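Local coordinates for protein L-rhamnonate dehydratase (Gibberella zeae, PDB 2P0I) that probably catalyses the dehydration of L-rhamnonate, as a lyase of the enolase superfamily, at residues D222-L227 against W247-S252; T268-T273 against N291-Q296. All blocks are in the same frame, centred on the assembly; numbering follows the deposited sequence.

Contact 1: D222-L227 against W247-S252; sequences DCYMSL and WEECLS
Glu-248 O accepts a hydrogen bond from the backbone N of Cys-223 at 2.8 Å. This bond continues the parallel pairing of Asp-222 with Glu-248. Beyond the strands two more backbone bonds hold the segments together. Met-225 N reaches Glu-249 O at 2.9 Å, in the carbonyl plane, and Leu-227 N meets Cys-250 O at 2.9 Å. A water then bridges Leu-227 O and Ser-252 N. The loop 222-227 is shaped from within: Asp-222 OD1 forms an Asx turn with Tyr-224 N, and Cys-223 O accepts hydrogen bonds from both N and OG of Ser-226 across a type I' turn.

The CB of Cys-223 is directed toward 247-252. With SG anti to the carbonyl carbon (chi1 -62°), the sulfur lies 4.1 Å from Cys-250 SG and at the edge of the Trp-247 ring, near its plane. Selenomethionine Met-225 runs alongside Glu-249, with CG 3.4 Å from Glu-249 OE1. That oxygen is hydrogen-bonded to His-276.

Asp-222 OD2 and Glu-248 OE2 are 3.1 Å apart, and their carboxylate planes are turned 51° against each other. Lys-185 makes a salt bridge with Glu-248 OE2. Their place at the C-terminal ends of adjacent barrel strands matches that of carboxylates that bind magnesium in enolase superfamily members, so a metal site here is probable, though no metal is among the atoms of this contact.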
loop_
_atom_site.group_PDB
_atom_site.type_symbol
_atom_site.label_atom_id
_atom_site.label_comp_id
_atom_site.label_asym_id
_atom_site.label_seq_id
_atom_site.Cartn_x
_atom_site.Cartn_y
_atom_site.Cartn_z
ATOM N N ASP A 222 -15.424 19.508 -22.486
ATOM C CA ASP A 222 -14.003 19.435 -22.841
ATOM C C ASP A 222 -13.242 20.516 -22.096
ATOM O O ASP A 222 -13.604 21.687 -22.173
ATOM C CB ASP A 222 -13.806 19.608 -24.357
ATOM C CG ASP A 222 -12.421 19.165 -24.832
ATOM O OD1 ASP A 222 -11.403 19.601 -24.259
ATOM O OD2 ASP A 222 -12.346 18.383 -25.801
ATOM N N CYS A 223 -12.176 20.129 -21.392
ATOM C CA CYS A 223 -11.423 21.091 -20.589
ATOM C C CYS A 223 -10.047 21.356 -21.149
ATOM O O CYS A 223 -9.278 22.108 -20.555
ATOM C CB CYS A 223 -11.343 20.652 -19.122
ATOM S SG CYS A 223 -12.987 20.538 -18.317
ATOM N N TYR A 224 -9.764 20.738 -22.295
ATOM C CA TYR A 224 -8.539 20.947 -23.076
ATOM C C TYR A 224 -7.276 21.141 -22.230
ATOM O O TYR A 224 -6.605 22.168 -22.321
ATOM C CB TYR A 224 -8.729 22.060 -24.134
ATOM C CG TYR A 224 -7.669 22.048 -25.234
ATOM C CD1 TYR A 224 -7.619 21.018 -26.182
ATOM C CD2 TYR A 224 -6.703 23.060 -25.316
ATOM C CE1 TYR A 224 -6.642 21.001 -27.185
ATOM C CE2 TYR A 224 -5.719 23.049 -26.311
ATOM C CZ TYR A 224 -5.698 22.017 -27.242
ATOM O OH TYR A 224 -4.735 22.003 -28.221
HETATM N N MSE A 225 -7.006 20.170 -21.354
HETATM C CA MSE A 225 -5.739 20.076 -20.608
HETATM C C MSE A 225 -5.477 21.233 -19.658
HETATM O O MSE A 225 -4.345 21.408 -19.222
HETATM C CB MSE A 225 -4.542 19.968 -21.560
HETATM C CG MSE A 225 -4.604 18.852 -22.580
HETATM SE SE MSE A 225 -3.015 18.937 -23.715
HETATM C CE MSE A 225 -3.409 20.544 -24.757
ATOM N N SER A 226 -6.503 22.031 -19.352
ATOM C CA SER A 226 -6.266 23.402 -18.923
ATOM C C SER A 226 -6.420 23.652 -17.425
ATOM O O SER A 226 -6.076 24.734 -16.948
ATOM C CB SER A 226 -7.153 24.375 -19.697
ATOM O OG SER A 226 -8.507 24.247 -19.289
ATOM N N LEU A 227 -6.924 22.667 -16.686
ATOM C CA LEU A 227 -7.283 22.898 -15.288
ATOM C C LEU A 227 -6.244 22.337 -14.314
ATOM O O LEU A 227 -5.151 21.933 -14.716
ATOM C CB LEU A 227 -8.686 22.359 -14.971
ATOM C CG LEU A 227 -9.857 22.657 -15.911
ATOM C CD1 LEU A 227 -11.147 22.134 -15.288
ATOM C CD2 LEU A 227 -9.969 24.148 -16.166
ATOM N N TRP A 247 -16.421 14.786 -17.690
ATOM C CA TRP A 247 -15.458 15.869 -17.763
ATOM C C TRP A 247 -14.176 15.366 -18.406
ATOM O O TRP A 247 -13.507 14.467 -17.876
ATOM C CB TRP A 247 -15.175 16.399 -16.361
ATOM C CG TRP A 247 -16.390 16.945 -15.686
ATOM C CD1 TRP A 247 -17.353 16.236 -15.029
ATOM C CD2 TRP A 247 -16.775 18.320 -15.609
ATOM N NE1 TRP A 247 -18.317 17.090 -14.538
ATOM C CE2 TRP A 247 -17.988 18.375 -14.885
ATOM C CE3 TRP A 247 -16.214 19.513 -16.085
ATOM C CZ2 TRP A 247 -18.650 19.577 -14.622
ATOM C CZ3 TRP A 247 -16.877 20.708 -15.829
ATOM C CH2 TRP A 247 -18.079 20.730 -15.100
ATOM N N GLU A 248 -13.839 15.977 -19.538
ATOM C CA GLU A 248 -12.812 15.495 -20.431
ATOM C C GLU A 248 -11.547 16.325 -20.295
ATOM O O GLU A 248 -11.613 17.548 -20.331
ATOM C CB GLU A 248 -13.327 15.577 -21.862
ATOM C CG GLU A 248 -12.354 15.104 -22.904
ATOM C CD GLU A 248 -13.008 14.908 -24.264
ATOM O OE1 GLU A 248 -14.121 14.341 -24.324
ATOM O OE2 GLU A 248 -12.401 15.306 -25.276
ATOM N N GLU A 249 -10.407 15.646 -20.145
ATOM C CA GLU A 249 -9.077 16.266 -20.157
ATOM C C GLU A 249 -8.917 17.407 -19.173
ATOM O O GLU A 249 -8.448 18.485 -19.546
ATOM C CB GLU A 249 -8.699 16.750 -21.564
ATOM C CG GLU A 249 -8.136 15.673 -22.446
ATOM C CD GLU A 249 -7.030 16.173 -23.347
ATOM O OE1 GLU A 249 -5.878 15.732 -23.156
ATOM O OE2 GLU A 249 -7.306 17.001 -24.246
ATOM N N CYS A 250 -9.318 17.187 -17.925
ATOM C CA CYS A 250 -9.246 18.249 -16.922
ATOM C C CYS A 250 -7.825 18.692 -16.636
ATOM O O CYS A 250 -7.569 19.871 -16.467
ATOM C CB CYS A 250 -9.932 17.830 -15.636
ATOM S SG CYS A 250 -11.721 17.623 -15.800
ATOM N N LEU A 251 -6.901 17.741 -16.609
ATOM C CA LEU A 251 -5.526 18.031 -16.216
ATOM C C LEU A 251 -4.604 17.950 -17.409
ATOM O O LEU A 251 -4.952 17.342 -18.422
ATOM C CB LEU A 251 -5.051 17.031 -15.164
ATOM C CG LEU A 251 -5.892 16.816 -13.917
ATOM C CD1 LEU A 251 -5.373 15.594 -13.257
ATOM C CD2 LEU A 251 -5.735 17.977 -12.990
ATOM N N SER A 252 -3.418 18.544 -17.275
ATOM C CA SER A 252 -2.301 18.263 -18.179
ATOM C C SER A 252 -2.086 16.755 -18.296
ATOM O O SER A 252 -2.259 16.032 -17.312
ATOM C CB SER A 252 -1.031 18.942 -17.673
ATOM O OG SER A 252 0.118 18.476 -18.365
HETATM O O HOH W 1 -3.062 20.063 -14.839
#

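Contact 2: T268-T273 against N291-Q296; sequences TVKFTT and NLDIIQ
The side chain of Asp-293 lies at about a right angle to that of Lys-270. Its carboxylate comes against the base of the lysine, with Lys-270 CG 3.5 Å from Asp-293 OD1. The lysine chain bends at chi2 and chi3 and leads away, and its NZ forms a salt bridge with Glu-234 of the third subunit. Asp-293 CG is anti to the carbonyl carbon (chi1 -65°), which brings OD2 back to the strand. There OD2 accepts a hydrogen bond from Phe-271 N at 3.1 Å, from above the carboxylate plane. The main chain answers in the other direction: Asp-293 N donates to Phe-271 O at 2.8 Å, almost in line with the carbonyl. Phe-271 is therefore held on both its N and its O by one residue.

Thr-272 and Ile-294 lie side by side and point the same way, with Thr-272 CG2 3.7 Å from Ile-294 CB. Both also touch Trp-246. Thr-273 lies on the other face of the sheet, where its side chain slants across that of Leu-292. The methyl CG2 does the touching, 3.6 Å from Leu-292 CD1. Both side chains rest on Leu-286 of helix 279-287, so this face is the one turned to the helix of the beta-alpha-beta unit. At the far end Gln-296 N donates to Thr-273 O at 2.8 Å, and the CA of Ile-295 makes a weaker CA-H...O contact with the same oxygen.

Besides Phe-271 N, Asp-293 OD2 has a salt bridge to Lys-263, while OD1 bonds Ser-230 of the third subunit. One carboxylate thus joins strand 271-273, helix 258-265 and a subunit interface, and these partners should fix its rotation and favour its charged form.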
loop_
_atom_site.group_PDB
_atom_site.type_symbol
_atom_site.label_atom_id
_atom_site.label_comp_id
_atom_site.label_asym_id
_atom_site.label_seq_id
_atom_site.Cartn_x
_atom_site.Cartn_y
_atom_site.Cartn_z
ATOM N N THR A 268 -18.471 9.540 -7.872
ATOM C CA THR A 268 -19.655 9.262 -8.689
ATOM C C THR A 268 -19.657 10.094 -9.966
ATOM O O THR A 268 -20.646 10.114 -10.695
ATOM C CB THR A 268 -20.951 9.550 -7.937
ATOM O OG1 THR A 268 -21.018 10.948 -7.627
ATOM C CG2 THR A 268 -21.028 8.729 -6.653
ATOM N N VAL A 269 -18.558 10.796 -10.228
ATOM C CA VAL A 269 -18.455 11.627 -11.428
ATOM C C VAL A 269 -17.473 10.994 -12.410
ATOM O O VAL A 269 -16.440 10.472 -11.997
ATOM C CB VAL A 269 -18.066 13.090 -11.068
ATOM C CG1 VAL A 269 -17.919 13.946 -12.305
ATOM C CG2 VAL A 269 -19.123 13.716 -10.142
ATOM N N LYS A 270 -17.819 11.035 -13.696
ATOM C CA LYS A 270 -17.033 10.446 -14.767
ATOM C C LYS A 270 -15.998 11.427 -15.322
ATOM O O LYS A 270 -16.298 12.591 -15.559
ATOM C CB LYS A 270 -17.957 9.962 -15.898
ATOM C CG LYS A 270 -18.564 8.593 -15.645
ATOM C CD LYS A 270 -20.020 8.532 -16.017
ATOM C CE LYS A 270 -20.196 7.943 -17.390
ATOM N NZ LYS A 270 -21.641 7.763 -17.710
ATOM N N PHE A 271 -14.781 10.930 -15.527
ATOM C CA PHE A 271 -13.652 11.725 -15.998
ATOM C C PHE A 271 -12.964 10.946 -17.105
ATOM O O PHE A 271 -12.901 9.717 -17.061
ATOM C CB PHE A 271 -12.670 12.008 -14.862
ATOM C CG PHE A 271 -13.223 12.914 -13.806
ATOM C CD1 PHE A 271 -13.242 14.298 -13.998
ATOM C CD2 PHE A 271 -13.768 12.390 -12.639
ATOM C CE1 PHE A 271 -13.796 15.145 -13.038
ATOM C CE2 PHE A 271 -14.315 13.226 -11.669
ATOM C CZ PHE A 271 -14.327 14.609 -11.868
ATOM N N THR A 272 -12.499 11.657 -18.125
ATOM C CA THR A 272 -11.898 11.017 -19.295
ATOM C C THR A 272 -10.619 11.760 -19.674
ATOM O O THR A 272 -10.435 12.918 -19.306
ATOM C CB THR A 272 -12.856 10.981 -20.520
ATOM O OG1 THR A 272 -12.827 12.242 -21.184
ATOM C CG2 THR A 272 -14.296 10.673 -20.129
ATOM N N THR A 273 -9.736 11.087 -20.400
ATOM C CA THR A 273 -8.549 11.736 -20.941
ATOM C C THR A 273 -7.972 10.900 -22.067
ATOM O O THR A 273 -8.495 9.833 -22.397
ATOM C CB THR A 273 -7.483 12.063 -19.829
ATOM O OG1 THR A 273 -6.536 13.019 -20.322
ATOM C CG2 THR A 273 -6.771 10.832 -19.343
ATOM N N ASN A 291 -8.967 5.142 -12.538
ATOM C CA ASN A 291 -9.487 6.463 -12.172
ATOM C C ASN A 291 -10.072 7.238 -13.338
ATOM O O ASN A 291 -10.451 8.392 -13.185
ATOM C CB ASN A 291 -8.400 7.314 -11.533
ATOM C CG ASN A 291 -7.950 6.772 -10.209
ATOM O OD1 ASN A 291 -8.760 6.493 -9.318
ATOM N ND2 ASN A 291 -6.642 6.607 -10.070
ATOM N N LEU A 292 -10.107 6.613 -14.508
ATOM C CA LEU A 292 -10.650 7.258 -15.683
ATOM C C LEU A 292 -11.679 6.357 -16.291
ATOM O O LEU A 292 -11.427 5.179 -16.508
ATOM C CB LEU A 292 -9.550 7.591 -16.690
ATOM C CG LEU A 292 -8.711 8.765 -16.196
ATOM C CD1 LEU A 292 -7.249 8.590 -16.530
ATOM C CD2 LEU A 292 -9.274 10.101 -16.670
ATOM N N ASP A 293 -12.844 6.926 -16.565
ATOM C CA ASP A 293 -13.993 6.159 -17.008
ATOM C C ASP A 293 -13.954 5.806 -18.488
ATOM O O ASP A 293 -14.470 4.773 -18.896
ATOM C CB ASP A 293 -15.264 6.924 -16.658
ATOM C CG ASP A 293 -15.449 7.061 -15.156
ATOM O OD1 ASP A 293 -16.210 6.262 -14.583
ATOM O OD2 ASP A 293 -14.815 7.951 -14.540
ATOM N N ILE A 294 -13.355 6.680 -19.291
ATOM C CA ILE A 294 -13.136 6.434 -20.714
ATOM C C ILE A 294 -11.728 6.900 -21.068
ATOM O O ILE A 294 -11.284 7.949 -20.614
ATOM C CB ILE A 294 -14.125 7.243 -21.612
ATOM C CG1 ILE A 294 -15.572 7.173 -21.085
ATOM C CG2 ILE A 294 -14.051 6.740 -23.030
ATOM C CD1 ILE A 294 -16.607 7.659 -22.049
ATOM N N ILE A 295 -11.025 6.129 -21.887
ATOM C CA ILE A 295 -9.802 6.637 -22.496
ATOM C C ILE A 295 -10.112 7.046 -23.924
ATOM O O ILE A 295 -10.981 6.461 -24.576
ATOM C CB ILE A 295 -8.612 5.640 -22.392
ATOM C CG1 ILE A 295 -8.938 4.316 -23.081
ATOM C CG2 ILE A 295 -8.232 5.392 -20.912
ATOM C CD1 ILE A 295 -7.705 3.519 -23.455
ATOM N N GLN A 296 -9.464 8.106 -24.385
ATOM C CA GLN A 296 -9.884 8.754 -25.617
ATOM C C GLN A 296 -8.743 9.047 -26.575
ATOM O O GLN A 296 -8.421 10.211 -26.805
ATOM C CB GLN A 296 -10.681 10.031 -25.314
ATOM C CG GLN A 296 -12.036 9.755 -24.661
ATOM C CD GLN A 296 -12.825 11.022 -24.474
ATOM O OE1 GLN A 296 -12.433 11.878 -23.691
ATOM N NE2 GLN A 296 -13.920 11.161 -25.207
#

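From the N terminus, strand 219-222 runs into loop 222-227, then helix 229-238, then strand 247-248. Contact 1 closes this excursion. The chain goes on through helix 258-265 to strand 271-273, and contact 2 closes the next one, round helix 279-287 to strand 294-295. The contacts are in series, neither nested nor crossed. They meet inside the sheet, where strands 247-248 and 271-273 are neighbours. Probable hydrogen bonds join Thr-272 N to Trp-247 O at 3.0 Å and Glu-249 N to Thr-272 O at 2.9 Å. Together the two contacts and these bonds tie four consecutive parallel strands of the enolase-type barrel.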